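Local atomic coordinates of hypothetical membrane spanning protein (Thermus thermophilus, PDB entry 2VPZ), a protein that probably serves as the quinone-binding membrane subunit of a polysulfide reductase complex, exchanging electrons between membrane quinones and its partner subunits. Residues His21-Val25 / Ser129-Leu133; Leu154-Val158 / Leu179-Ser183; Ile77-Leu81 / Gly92-Leu96; Glu12-Trp16 / Leu244-Trp248. One frame throughout, in Å; residues are numbered along the deposited sequence.

Interaction 1 of 4, residues His21-Val25 / Ser129-Leu133; sequences HFVLV and SYPGL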
# COMPACT_ATOMS: atom_id res chain seq x y z
N HIS C 21 -35.02 -26.37 6.15
CA HIS C 21 -34.22 -27.33 6.92
C HIS C 21 -33.85 -26.67 8.27
O HIS C 21 -33.92 -27.30 9.34
CB HIS C 21 -32.92 -27.78 6.19
CG HIS C 21 -31.78 -28.17 7.07
ND1 HIS C 21 -31.30 -29.45 7.15
CD2 HIS C 21 -31.06 -27.45 7.92
CE1 HIS C 21 -30.34 -29.50 8.04
NE2 HIS C 21 -30.17 -28.29 8.52
N PHE C 22 -33.48 -25.39 8.23
CA PHE C 22 -33.11 -24.65 9.43
C PHE C 22 -34.24 -24.54 10.48
O PHE C 22 -33.99 -24.67 11.66
CB PHE C 22 -32.54 -23.27 9.08
CG PHE C 22 -31.03 -23.19 9.05
CD1 PHE C 22 -30.31 -23.63 7.94
CD2 PHE C 22 -30.32 -22.71 10.16
CE1 PHE C 22 -28.89 -23.59 7.92
CE2 PHE C 22 -28.91 -22.65 10.16
CZ PHE C 22 -28.19 -23.09 9.04
N VAL C 23 -35.47 -24.31 10.05
CA VAL C 23 -36.59 -24.26 10.99
C VAL C 23 -36.83 -25.67 11.56
O VAL C 23 -37.08 -25.84 12.76
CB VAL C 23 -37.93 -23.75 10.31
CG1 VAL C 23 -39.14 -23.92 11.27
CG2 VAL C 23 -37.79 -22.28 9.87
N LEU C 24 -36.72 -26.68 10.71
CA LEU C 24 -36.98 -28.07 11.10
C LEU C 24 -35.98 -28.69 12.12
O LEU C 24 -36.41 -29.27 13.12
CB LEU C 24 -37.20 -28.98 9.87
CG LEU C 24 -38.64 -29.45 9.52
CD1 LEU C 24 -39.61 -28.25 9.56
CD2 LEU C 24 -38.68 -30.14 8.14
N VAL C 25 -34.68 -28.57 11.86
CA VAL C 25 -33.67 -29.10 12.78
C VAL C 25 -33.80 -28.43 14.19
O VAL C 25 -33.35 -29.00 15.20
CB VAL C 25 -32.20 -28.93 12.19
CG1 VAL C 25 -31.75 -27.48 12.27
CG2 VAL C 25 -31.21 -29.85 12.93
N SER C 129 -27.11 -26.85 19.00
CA SER C 129 -25.93 -26.01 18.93
C SER C 129 -25.25 -25.83 17.56
O SER C 129 -24.66 -24.78 17.29
CB SER C 129 -24.86 -26.54 19.92
OG SER C 129 -25.16 -26.34 21.27
N TYR C 130 -25.33 -26.83 16.70
CA TYR C 130 -24.63 -26.76 15.41
C TYR C 130 -25.12 -25.74 14.34
O TYR C 130 -24.31 -25.18 13.60
CB TYR C 130 -24.44 -28.18 14.82
CG TYR C 130 -25.35 -28.55 13.65
CD1 TYR C 130 -25.02 -28.21 12.33
CD2 TYR C 130 -26.55 -29.25 13.87
CE1 TYR C 130 -25.87 -28.54 11.24
CE2 TYR C 130 -27.42 -29.58 12.79
CZ TYR C 130 -27.07 -29.22 11.47
OH TYR C 130 -27.91 -29.53 10.43
N PRO C 131 -26.46 -25.48 14.26
CA PRO C 131 -26.93 -24.49 13.28
C PRO C 131 -26.36 -23.05 13.43
O PRO C 131 -25.88 -22.47 12.45
CB PRO C 131 -28.45 -24.53 13.39
CG PRO C 131 -28.76 -25.91 13.91
CD PRO C 131 -27.58 -26.26 14.82
N GLY C 132 -26.43 -22.48 14.62
CA GLY C 132 -25.91 -21.15 14.87
C GLY C 132 -24.41 -21.06 14.60
O GLY C 132 -23.89 -20.01 14.18
N LEU C 133 -23.70 -22.15 14.85
CA LEU C 133 -22.26 -22.21 14.57
C LEU C 133 -21.98 -22.46 13.06
O LEU C 133 -20.91 -22.07 12.57
CB LEU C 133 -21.53 -23.26 15.47
CG LEU C 133 -21.43 -23.03 17.00
CD1 LEU C 133 -20.63 -24.16 17.67
CD2 LEU C 133 -20.76 -21.66 17.31

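Interaction 2 of 4, residues Leu154-Val158 / Leu179-Ser183; sequences LTALV and LAGAS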
# COMPACT_ATOMS: atom_id res chain seq x y z
N LEU C 154 -31.80 -20.75 21.49
CA LEU C 154 -33.00 -20.25 22.17
C LEU C 154 -34.26 -20.32 21.29
O LEU C 154 -35.37 -20.54 21.78
CB LEU C 154 -32.82 -18.79 22.66
CG LEU C 154 -31.99 -18.55 23.95
CD1 LEU C 154 -31.42 -17.11 23.98
CD2 LEU C 154 -32.84 -18.83 25.21
N THR C 155 -34.08 -20.17 19.99
CA THR C 155 -35.21 -20.19 19.07
C THR C 155 -35.72 -21.61 18.75
O THR C 155 -36.92 -21.81 18.49
CB THR C 155 -34.83 -19.36 17.78
OG1 THR C 155 -35.66 -18.21 17.69
CG2 THR C 155 -34.93 -20.21 16.54
N ALA C 156 -34.82 -22.59 18.83
CA ALA C 156 -35.15 -24.00 18.61
C ALA C 156 -36.00 -24.51 19.81
O ALA C 156 -36.82 -25.42 19.66
CB ALA C 156 -33.83 -24.85 18.47
N LEU C 157 -35.81 -23.87 20.96
CA LEU C 157 -36.56 -24.17 22.19
C LEU C 157 -37.98 -23.57 22.11
O LEU C 157 -38.96 -24.23 22.46
CB LEU C 157 -35.79 -23.70 23.44
CG LEU C 157 -34.43 -24.42 23.66
CD1 LEU C 157 -33.61 -23.77 24.80
CD2 LEU C 157 -34.69 -25.93 23.93
N VAL C 158 -38.12 -22.34 21.63
CA VAL C 158 -39.44 -21.75 21.45
C VAL C 158 -40.29 -22.64 20.46
O VAL C 158 -41.50 -22.81 20.64
CB VAL C 158 -39.34 -20.27 20.94
CG1 VAL C 158 -40.73 -19.65 20.80
CG2 VAL C 158 -38.47 -19.44 21.93
N LEU C 179 -38.51 -18.46 27.76
CA LEU C 179 -37.63 -18.62 26.60
C LEU C 179 -37.99 -17.75 25.38
O LEU C 179 -37.12 -17.41 24.56
CB LEU C 179 -37.53 -20.10 26.18
CG LEU C 179 -36.86 -20.99 27.23
CD1 LEU C 179 -36.84 -22.45 26.77
CD2 LEU C 179 -35.44 -20.48 27.52
N ALA C 180 -39.26 -17.39 25.23
CA ALA C 180 -39.71 -16.53 24.13
C ALA C 180 -39.38 -15.05 24.47
O ALA C 180 -39.15 -14.23 23.57
CB ALA C 180 -41.23 -16.73 23.84
N GLY C 181 -39.35 -14.73 25.76
CA GLY C 181 -38.98 -13.40 26.23
C GLY C 181 -37.48 -13.17 26.03
O GLY C 181 -37.04 -12.08 25.62
N ALA C 182 -36.69 -14.21 26.30
CA ALA C 182 -35.23 -14.19 26.11
C ALA C 182 -34.91 -13.99 24.60
O ALA C 182 -34.22 -13.03 24.23
CB ALA C 182 -34.60 -15.52 26.63
N SER C 183 -35.44 -14.88 23.75
CA SER C 183 -35.27 -14.84 22.28
C SER C 183 -35.67 -13.47 21.70
O SER C 183 -34.96 -12.92 20.86
CB SER C 183 -36.09 -15.94 21.56
OG SER C 183 -35.87 -17.24 22.07

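Interaction 3 of 4, residues Ile77-Leu81 / Gly92-Leu96; sequences IWLFL and GAWGL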
# COMPACT_ATOMS: atom_id res chain seq x y z
N ILE C 77 -22.34 -40.91 2.51
CA ILE C 77 -21.74 -41.95 3.31
C ILE C 77 -20.41 -41.41 3.94
O ILE C 77 -20.07 -41.81 5.06
CB ILE C 77 -21.51 -43.29 2.49
CG1 ILE C 77 -20.97 -44.37 3.42
CG2 ILE C 77 -20.57 -43.05 1.28
CD1 ILE C 77 -20.70 -45.72 2.74
N TRP C 78 -19.69 -40.49 3.28
CA TRP C 78 -18.42 -39.93 3.80
C TRP C 78 -18.54 -39.07 5.06
O TRP C 78 -17.58 -38.81 5.78
CB TRP C 78 -17.67 -39.19 2.69
CG TRP C 78 -17.29 -40.15 1.61
CD1 TRP C 78 -17.92 -40.34 0.42
CD2 TRP C 78 -16.21 -41.10 1.65
NE1 TRP C 78 -17.30 -41.34 -0.29
CE2 TRP C 78 -16.25 -41.82 0.43
CE3 TRP C 78 -15.20 -41.41 2.59
CZ2 TRP C 78 -15.32 -42.83 0.12
CZ3 TRP C 78 -14.27 -42.42 2.28
CH2 TRP C 78 -14.34 -43.12 1.05
N LEU C 79 -19.77 -38.63 5.30
CA LEU C 79 -20.13 -37.86 6.49
C LEU C 79 -19.83 -38.74 7.75
O LEU C 79 -19.44 -38.24 8.82
CB LEU C 79 -21.63 -37.54 6.44
CG LEU C 79 -22.18 -36.14 6.76
CD1 LEU C 79 -21.14 -35.07 6.38
CD2 LEU C 79 -23.51 -35.91 6.01
N PHE C 80 -20.01 -40.04 7.55
CA PHE C 80 -19.89 -41.08 8.56
C PHE C 80 -18.66 -41.99 8.57
O PHE C 80 -18.53 -42.84 9.44
CB PHE C 80 -21.17 -41.91 8.53
CG PHE C 80 -22.41 -41.11 8.84
CD1 PHE C 80 -23.41 -40.90 7.88
CD2 PHE C 80 -22.54 -40.53 10.10
CE1 PHE C 80 -24.52 -40.09 8.18
CE2 PHE C 80 -23.63 -39.72 10.42
CZ PHE C 80 -24.63 -39.50 9.47
N LEU C 81 -17.77 -41.80 7.61
CA LEU C 81 -16.54 -42.60 7.56
C LEU C 81 -15.30 -41.73 7.83
O LEU C 81 -14.19 -42.14 7.52
CB LEU C 81 -16.39 -43.32 6.20
CG LEU C 81 -17.54 -44.19 5.66
CD1 LEU C 81 -17.55 -44.19 4.12
CD2 LEU C 81 -17.47 -45.62 6.20
N GLY C 92 -23.31 -31.72 13.46
CA GLY C 92 -24.73 -31.91 13.24
C GLY C 92 -25.19 -33.26 12.71
O GLY C 92 -26.26 -33.77 13.09
N ALA C 93 -24.39 -33.87 11.83
CA ALA C 93 -24.69 -35.18 11.24
C ALA C 93 -24.61 -36.32 12.27
O ALA C 93 -25.45 -37.24 12.30
CB ALA C 93 -23.75 -35.49 10.04
N TRP C 94 -23.60 -36.25 13.13
CA TRP C 94 -23.40 -37.23 14.18
C TRP C 94 -24.38 -37.08 15.39
O TRP C 94 -24.83 -38.09 15.91
CB TRP C 94 -21.91 -37.24 14.59
CG TRP C 94 -21.02 -37.98 13.58
CD1 TRP C 94 -20.46 -37.47 12.43
CD2 TRP C 94 -20.61 -39.36 13.64
NE1 TRP C 94 -19.73 -38.45 11.78
CE2 TRP C 94 -19.81 -39.62 12.50
CE3 TRP C 94 -20.85 -40.41 14.55
CZ2 TRP C 94 -19.24 -40.89 12.24
CZ3 TRP C 94 -20.29 -41.68 14.29
CH2 TRP C 94 -19.49 -41.90 13.15
N GLY C 95 -24.75 -35.85 15.79
CA GLY C 95 -25.68 -35.62 16.89
C GLY C 95 -27.09 -36.15 16.65
O GLY C 95 -27.66 -36.91 17.48
N LEU C 96 -27.66 -35.75 15.51
CA LEU C 96 -29.00 -36.18 15.02
C LEU C 96 -28.97 -37.74 14.82
O LEU C 96 -29.74 -38.47 15.46
CB LEU C 96 -29.35 -35.47 13.68
CG LEU C 96 -29.40 -33.92 13.53
CD1 LEU C 96 -29.07 -33.46 12.08
CD2 LEU C 96 -30.76 -33.36 13.98

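Interaction 4 of 4, residues Glu12-Trp16 / Leu244-Trp248; sequences EFWHW and LAGQW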
# COMPACT_ATOMS: atom_id res chain seq x y z
N GLU C 12 -26.77 -16.37 -4.08
CA GLU C 12 -27.32 -17.16 -2.98
C GLU C 12 -26.98 -18.66 -3.12
O GLU C 12 -27.31 -19.29 -4.13
CB GLU C 12 -28.85 -16.96 -2.94
CG GLU C 12 -29.59 -17.68 -1.84
CD GLU C 12 -31.09 -17.79 -2.11
OE1 GLU C 12 -31.48 -18.61 -2.98
OE2 GLU C 12 -31.86 -17.04 -1.48
N PHE C 13 -26.29 -19.22 -2.12
CA PHE C 13 -25.90 -20.64 -2.09
C PHE C 13 -26.86 -21.51 -1.23
O PHE C 13 -26.88 -22.73 -1.38
CB PHE C 13 -24.43 -20.81 -1.61
CG PHE C 13 -24.05 -19.97 -0.38
CD1 PHE C 13 -24.18 -20.48 0.93
CD2 PHE C 13 -23.59 -18.65 -0.53
CE1 PHE C 13 -23.86 -19.68 2.07
CE2 PHE C 13 -23.28 -17.83 0.60
CZ PHE C 13 -23.42 -18.35 1.90
N TRP C 14 -27.62 -20.89 -0.32
CA TRP C 14 -28.62 -21.58 0.55
C TRP C 14 -29.99 -20.93 0.29
O TRP C 14 -30.21 -19.77 0.65
CB TRP C 14 -28.25 -21.50 2.06
CG TRP C 14 -27.07 -22.42 2.48
CD1 TRP C 14 -26.67 -23.57 1.84
CD2 TRP C 14 -26.12 -22.23 3.56
NE1 TRP C 14 -25.54 -24.08 2.44
CE2 TRP C 14 -25.18 -23.28 3.49
CE3 TRP C 14 -25.97 -21.26 4.58
CZ2 TRP C 14 -24.10 -23.40 4.41
CZ3 TRP C 14 -24.90 -21.37 5.50
CH2 TRP C 14 -23.97 -22.44 5.40
N HIS C 15 -30.89 -21.71 -0.32
CA HIS C 15 -32.23 -21.31 -0.75
C HIS C 15 -33.38 -21.40 0.28
O HIS C 15 -33.14 -21.72 1.44
CB HIS C 15 -32.48 -22.12 -2.05
CG HIS C 15 -31.37 -22.11 -3.05
ND1 HIS C 15 -31.00 -20.98 -3.71
CD2 HIS C 15 -30.49 -23.06 -3.41
CE1 HIS C 15 -29.93 -21.21 -4.42
NE2 HIS C 15 -29.59 -22.47 -4.27
N TRP C 16 -34.61 -21.11 -0.16
CA TRP C 16 -35.79 -21.20 0.69
C TRP C 16 -35.86 -22.65 1.22
O TRP C 16 -36.32 -22.92 2.32
CB TRP C 16 -37.10 -20.91 -0.09
CG TRP C 16 -37.54 -22.00 -1.11
CD1 TRP C 16 -37.19 -22.08 -2.44
CD2 TRP C 16 -38.35 -23.18 -0.85
NE1 TRP C 16 -37.72 -23.23 -3.01
CE2 TRP C 16 -38.43 -23.92 -2.06
CE3 TRP C 16 -39.00 -23.69 0.29
CZ2 TRP C 16 -39.14 -25.14 -2.17
CZ3 TRP C 16 -39.72 -24.91 0.20
CH2 TRP C 16 -39.77 -25.62 -1.03
N LEU C 244 -31.39 -16.36 4.91
CA LEU C 244 -31.45 -15.79 3.56
C LEU C 244 -30.76 -14.42 3.47
O LEU C 244 -30.02 -14.16 2.52
CB LEU C 244 -32.93 -15.69 3.09
CG LEU C 244 -33.67 -17.04 3.04
CD1 LEU C 244 -35.18 -16.86 2.91
CD2 LEU C 244 -33.12 -17.91 1.89
N ALA C 245 -30.95 -13.55 4.45
CA ALA C 245 -30.36 -12.21 4.44
C ALA C 245 -28.88 -12.09 4.83
O ALA C 245 -28.24 -11.05 4.57
CB ALA C 245 -31.20 -11.24 5.33
N GLY C 246 -28.31 -13.11 5.44
CA GLY C 246 -26.92 -13.05 5.87
C GLY C 246 -25.84 -13.52 4.91
O GLY C 246 -24.64 -13.51 5.26
N GLN C 247 -26.23 -13.96 3.71
CA GLN C 247 -25.32 -14.47 2.65
C GLN C 247 -24.77 -13.29 1.85
O GLN C 247 -25.03 -13.15 0.66
CB GLN C 247 -26.06 -15.42 1.69
CG GLN C 247 -26.49 -16.73 2.34
CD GLN C 247 -27.49 -17.57 1.51
OE1 GLN C 247 -27.18 -18.06 0.42
NE2 GLN C 247 -28.69 -17.76 2.06
N TRP C 248 -23.96 -12.49 2.53
CA TRP C 248 -23.42 -11.25 1.97
C TRP C 248 -21.98 -11.07 2.52
O TRP C 248 -21.75 -11.29 3.70
CB TRP C 248 -24.37 -10.13 2.45
CG TRP C 248 -24.02 -8.70 2.13
CD1 TRP C 248 -23.95 -8.12 0.89
CD2 TRP C 248 -23.67 -7.65 3.07
NE1 TRP C 248 -23.59 -6.79 1.00
CE2 TRP C 248 -23.42 -6.48 2.32
CE3 TRP C 248 -23.57 -7.59 4.47
CZ2 TRP C 248 -23.04 -5.25 2.93
CZ3 TRP C 248 -23.19 -6.37 5.09
CH2 TRP C 248 -22.94 -5.22 4.31

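Interaction 1 of 4, residues His21-Val25 / Ser129-Leu133
P131 pushes its pyrrolidine ring into the hollow between F22 and V25, two residues on one side of helix 16-41. Its CB lies 3.8 Å from CE2 of the F22 ring, and its CG lies 3.8 Å from CG1 of V25. V25 forks over this bump: a chi1 of 74° puts CG1 between the backbone N and the carbonyl carbon, aimed at the proline, while CG2 lies anti to N and presses on the tyrosine next door, 3.8 Å from Y130 CE2. The proline CG also sits over one face of the Y130 ring, offset toward its rim, 4.0 Å above the plane. With F22 cut back to an alanine, the ring beside P131 CB is gone and a gap would probably open between the helices. Those helices run roughly antiparallel, their local axes 10.6 Å apart, and helix 117-136 is kinked here, where P131 has no N-H to give to the preceding turn. Beyond the proline, Y130 reaches out until its OH meets the edge of the H21 imidazole, in the ring plane, 3.2 Å from NE2. At 127° this N-H...O bond is bent and weak. H21 and Y130 both bind quinone in this protein, though none is bound to this chain here; their weak bond probably adds little to the apolar packing that carries most of the contact.

Interaction 2 of 4, residues Leu154-Val158 / Leu179-Ser183
V158 and S183 meet in the tight part of this contact, where CG2 of the valine lies 3.4 Å from the serine OG and 3.6 Å from the carbonyl O of L179. The segments belong to consecutive transmembrane helices, 148-166 and 175-189, which form an antiparallel hairpin; their local axes approach to 9.0 Å at 142°. Small residues permit that closeness. A180 meets V158 through its CA as well as its methyl, and S183, with OG anti to its carbonyl carbon (chi1 -52°), turns the hydroxyl back along its own helix. There it donates to L179 O at 2.8 Å, and the same oxygen also takes the backbone N-H of S183. L154 backs the hydroxyl from the other helix, its CB 3.5 Å from OG.

Toward the partly exposed flank the fit relies on larger, branched groups. L179 spreads its two methyls: CD1 rests 3.7 Å from CB of L157, while CD2 meets L154 CD2 at 3.8 Å, the two leucine side chains crossing nearly at right angles. L154 CD2 touches A182 CB too, at the longer distance of 4.0 Å. This flank faces the second subunit, where A182 of that copy packs on L154 and V178 of that copy on L179.

No hydrogen bond crosses between the segments. With the serine proton spent within its own helix, the hairpin is held here by apolar contact and close fit, and the serine hydroxyl at the tight centre is satisfied without calling on the partner helix.

Interaction 3 of 4, residues Ile77-Leu81 / Gly92-Leu96
L79 packs its CG against the methyl of A93, with 3.7 Å between L79 CG and A93 CB, and so makes the apolar centre of a contact between the loop before helix 88-107 and that transmembrane helix. The motif next to it is an edge-to-face aromatic pair. F80, its CG anti to the carbonyl carbon (chi1 -61°), lays its ring beside A93, CZ 4.1 Å from A93 CB, and turns an edge to the face of the W94 indole. CD2 is the atom that points in, 3.7 Å above the indole plane near its rim; the ring planes stand at 64°, with the F80 and W94 five-membered-ring centroids 5.1 Å apart. Another part of the F80 edge faces the backbone, CE2 lying 3.6 Å from A93 O, near the ring plane. Were W94 a leucine, with neither indole face nor N-H, the loop is likely to lose its hold on the helix, L79 O being left without this donor. W90 meets the W94 ring as well, and an apolar side chain from a chain of another protein packs on L79, which places the loop between the membrane helices and a partner subunit. At the polar edge the indole N-H of W94 reaches back to the loop backbone: NE1 donates to L79 O at 3.0 Å, the N-H...O angle 144° and the oxygen tilted out of the indole plane.

Interaction 4 of 4, residues Glu12-Trp16 / Leu244-Trp248
Q247 slides its amide in beside the backbone of F13 and W14 and uses both ends of it. NE2 donates to W14 O at 2.9 Å, nearly straight at 161°, meeting a lone pair of that oxygen in its carbonyl plane. OE1 takes two N-H groups: that of W14 at 3.0 Å, coming from above the amide carbonyl plane, and that of F13, a weaker and more bent bond. The F13 ring lies beneath this oxygen, OE1 standing 3.6 Å above the ring centre, with the amide and ring planes 56° apart. A chi1 of 45° carries the F13 ring to that side, where CZ also touches Q247 CG at 3.5 Å. E12 crosses the glutamine obliquely, its CG near OE1, while its carboxylate accepts a hydrogen bond from ND1 of H15. L244 lays its CD2 methyl against W14 O, at 3.7 Å, and near the E12 carboxylate.

Further bonds lead outward: Q247 NE2 also donates to V243 O, and W14 NE1 bonds to the backbone of a chain of another protein. The contact thus ties the loop that runs up to helix 16-41, H15 being the N-cap of that helix, to the end of helix 227-245, beside R141 and W144.

Overall arrangement
Along the chain interaction 4 spans the rest, bringing the loop leading into helix 16-41 to the end of helix 227-245. Within that span come interaction 1, which pairs helix 16-41 with helix 117-136, and, inside its bounds, interaction 3, joining helix 88-107 to the loop before it; interaction 2 follows, on helices 148-166 and 175-189. Interaction 1 lies about 3 Å from the centre of the chain. It touches interaction 3 directly, Y130 against G92 and V25 against L96. Interactions 2 and 3 sit on opposite sides of the chain's centre, their centres about 27 Å apart. The quinone-binding residues thus stand amid the bundle, with another copy beside interactions 1 and 2 and a chain of another protein beside interactions 3 and 4.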